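Local atomic coordinates of 3-deoxy-d-manno-octulosonic-acid transferase (Acinetobacter baumannii, PDB entry 4BFC), a protein that probably transfers Kdo from CMP-Kdo to the lipid A precursor during lipopolysaccharide assembly, this C-terminal domain being the part that binds CMP-Kdo. Residues 120-123 with 124-128. Residues are numbered along the deposited sequence; the frame is centred on the assembly and turned at random.
Sequences GELW and LWYAL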
ATOM      1  N   GLY A 120      -6.757  10.939  -8.170  1.00 29.51           N
ATOM      2  CA  GLY A 120      -6.823  12.229  -7.509  1.00 29.44           C
ATOM      3  C   GLY A 120      -8.174  12.926  -7.517  1.00 26.30           C
ATOM      4  O   GLY A 120      -8.263  14.109  -7.204  1.00 30.80           O
ATOM      5  N   GLU A 121      -9.228  12.200  -7.899  1.00 26.64           N
ATOM      6  CA  GLU A 121     -10.516  12.841  -8.100  1.00 25.16           C
ATOM      7  C   GLU A 121     -11.631  12.348  -7.171  1.00 27.62           C
ATOM      8  O   GLU A 121     -12.796  12.738  -7.321  1.00 25.64           O
ATOM      9  CB  GLU A 121     -10.950  12.657  -9.557  1.00 25.41           C
ATOM     10  CG  GLU A 121     -10.000  13.093 -10.631  1.00 26.45           C
ATOM     11  CD  GLU A 121     -10.710  13.184 -11.978  1.00 26.81           C
ATOM     12  OE1 GLU A 121     -10.977  12.145 -12.589  1.00 24.35           O
ATOM     13  OE2 GLU A 121     -11.042  14.323 -12.403  1.00 31.41           O
ATOM     14  N   LEU A 122     -11.261  11.572  -6.145  1.00 25.65           N
ATOM     15  CA  LEU A 122     -12.246  11.124  -5.148  1.00 28.45           C
ATOM     16  C   LEU A 122     -13.213  12.219  -4.632  1.00 27.37           C
ATOM     17  O   LEU A 122     -14.451  11.961  -4.490  1.00 25.97           O
ATOM     18  CB  LEU A 122     -11.513  10.382  -4.005  1.00 32.58           C
ATOM     19  CG  LEU A 122     -12.417   9.541  -3.123  1.00 28.44           C
ATOM     20  CD1 LEU A 122     -13.294   8.531  -3.874  1.00 30.51           C
ATOM     21  CD2 LEU A 122     -11.610   8.954  -1.975  1.00 32.78           C
ATOM     22  N   TRP A 123     -12.722  13.450  -4.340  1.00 24.85           N
ATOM     23  CA  TRP A 123     -13.551  14.563  -3.895  1.00 28.49           C
ATOM     24  C   TRP A 123     -14.621  14.926  -4.905  1.00 24.39           C
ATOM     25  O   TRP A 123     -15.727  15.217  -4.535  1.00 22.84           O
ATOM     26  CB  TRP A 123     -12.719  15.802  -3.554  1.00 32.03           C
ATOM     27  CG  TRP A 123     -12.186  15.698  -2.152  1.00 36.34           C
ATOM     28  CD1 TRP A 123     -11.336  14.715  -1.651  1.00 41.98           C
ATOM     29  CD2 TRP A 123     -12.520  16.553  -0.987  1.00 41.49           C
ATOM     30  NE1 TRP A 123     -11.088  14.921  -0.313  1.00 42.15           N
ATOM     31  CE2 TRP A 123     -11.765  16.001   0.150  1.00 43.76           C
ATOM     32  CE3 TRP A 123     -13.316  17.682  -0.783  1.00 45.58           C
ATOM     33  CZ2 TRP A 123     -11.827  16.571   1.427  1.00 45.95           C
ATOM     34  CZ3 TRP A 123     -13.373  18.241   0.512  1.00 48.58           C
ATOM     35  CH2 TRP A 123     -12.641  17.694   1.585  1.00 46.67           C
ATOM     36  N   LEU A 124     -14.272  14.900  -6.190  1.00 24.90           N
ATOM     37  CA  LEU A 124     -15.274  15.196  -7.202  1.00 22.68           C
ATOM     38  C   LEU A 124     -16.470  14.215  -7.089  1.00 23.26           C
ATOM     39  O   LEU A 124     -17.619  14.670  -7.138  1.00 22.75           O
ATOM     40  CB  LEU A 124     -14.653  15.117  -8.616  1.00 25.00           C
ATOM     41  CG  LEU A 124     -15.452  15.223  -9.925  1.00 25.03           C
ATOM     42  CD1 LEU A 124     -16.232  16.509  -9.852  1.00 26.59           C
ATOM     43  CD2 LEU A 124     -14.509  15.167 -11.162  1.00 23.44           C
ATOM     44  N   TRP A 125     -16.164  12.912  -7.012  1.00 21.35           N
ATOM     45  CA  TRP A 125     -17.220  11.861  -6.979  1.00 21.56           C
ATOM     46  C   TRP A 125     -18.037  11.994  -5.722  1.00 20.87           C
ATOM     47  O   TRP A 125     -19.247  11.979  -5.790  1.00 21.70           O
ATOM     48  CB  TRP A 125     -16.651  10.473  -7.142  1.00 23.45           C
ATOM     49  CG  TRP A 125     -15.690  10.446  -8.324  1.00 22.17           C
ATOM     50  CD1 TRP A 125     -14.365  10.094  -8.298  1.00 24.64           C
ATOM     51  CD2 TRP A 125     -15.935  10.966  -9.671  1.00 24.87           C
ATOM     52  NE1 TRP A 125     -13.770  10.307  -9.522  1.00 24.16           N
ATOM     53  CE2 TRP A 125     -14.663  10.830 -10.394  1.00 24.13           C
ATOM     54  CE3 TRP A 125     -17.029  11.523 -10.318  1.00 23.40           C
ATOM     55  CZ2 TRP A 125     -14.530  11.221 -11.696  1.00 24.20           C
ATOM     56  CZ3 TRP A 125     -16.866  11.969 -11.645  1.00 22.15           C
ATOM     57  CH2 TRP A 125     -15.658  11.761 -12.325  1.00 22.90           C
ATOM     58  N   TYR A 126     -17.390  12.103  -4.557  1.00 21.02           N
ATOM     59  CA  TYR A 126     -18.228  12.375  -3.331  1.00 22.27           C
ATOM     60  C   TYR A 126     -19.134  13.625  -3.491  1.00 23.95           C
ATOM     61  O   TYR A 126     -20.278  13.627  -3.096  1.00 22.91           O
ATOM     62  CB  TYR A 126     -17.319  12.668  -2.123  1.00 22.62           C
ATOM     63  CG  TYR A 126     -16.596  11.498  -1.543  1.00 21.54           C
ATOM     64  CD1 TYR A 126     -17.283  10.293  -1.342  1.00 20.28           C
ATOM     65  CD2 TYR A 126     -15.237  11.580  -1.154  1.00 20.79           C
ATOM     66  CE1 TYR A 126     -16.667   9.200  -0.782  1.00 22.41           C
ATOM     67  CE2 TYR A 126     -14.613  10.471  -0.577  1.00 19.30           C
ATOM     68  CZ  TYR A 126     -15.327   9.304  -0.393  1.00 22.55           C
ATOM     69  OH  TYR A 126     -14.745   8.231   0.181  1.00 22.47           O
ATOM     70  N   ALA A 127     -18.624  14.686  -4.120  1.00 22.48           N
ATOM     71  CA  ALA A 127     -19.425  15.907  -4.281  1.00 23.77           C
ATOM     72  C   ALA A 127     -20.641  15.683  -5.229  1.00 24.84           C
ATOM     73  O   ALA A 127     -21.597  16.465  -5.236  1.00 29.04           O
ATOM     74  CB  ALA A 127     -18.563  17.052  -4.796  1.00 22.69           C
ATOM     75  N   LEU A 128     -20.594  14.619  -6.007  1.00 21.23           N
ATOM     76  CA  LEU A 128     -21.701  14.257  -6.914  1.00 21.59           C
ATOM     77  C   LEU A 128     -22.669  13.226  -6.310  1.00 24.60           C
ATOM     78  O   LEU A 128     -23.704  12.867  -6.934  1.00 23.05           O
ATOM     79  CB  LEU A 128     -21.172  13.804  -8.288  1.00 25.23           C
ATOM     80  CG  LEU A 128     -20.486  14.909  -9.126  1.00 26.31           C
ATOM     81  CD1 LEU A 128     -19.923  14.297 -10.390  1.00 27.17           C
ATOM     82  CD2 LEU A 128     -21.501  15.996  -9.484  1.00 31.12           C
TER
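L122 and Y126, one helical turn apart, make the main apolar contact of this short helix. CG of L122 lies 3.5 Å from CE2 of Y126, and CD1 of L122 sits over one face of the phenol ring; with CG of L122 anti to the backbone N (chi1 -164°), the branched end swings forward along the turn to meet it. A branched leucine and a flat tyrosine suit a position between the sheet and helix 148-152, where both also pack on A48 of strand 43-50 and on E149.

The backbone bonds are weak at the N-cap and regular at Y126 and A127. O of E121 accepts two weak ones, a bent i+3 bond from N of L124 and a long i+4 bond from N of W125. N of Y126 meets O of L122 at 2.9 Å, nearly straight (175°). N of A127 bonds to O of W123, and its small side chain fits against A30 of helix 24-36.

Polar and aromatic groups gather at the helix start. The same E121 O lies over one face of the flat W125 indole, 3.2 Å from CD1, and that ring also touches R101 and A116. The E121 carboxylate stands at 81° to it, its acid suited to a salt bridge with R101 and a hydrogen bond with S118. W123 serves both needs, NE1 bonding to E149 while its side chain touches V152.

This is a short, largely apolar helix of about two turns, 122-128, leading into strand 131-134 and packed against the parallel sheet of a Rossmann-like domain, as in GT-B glycosyltransferases.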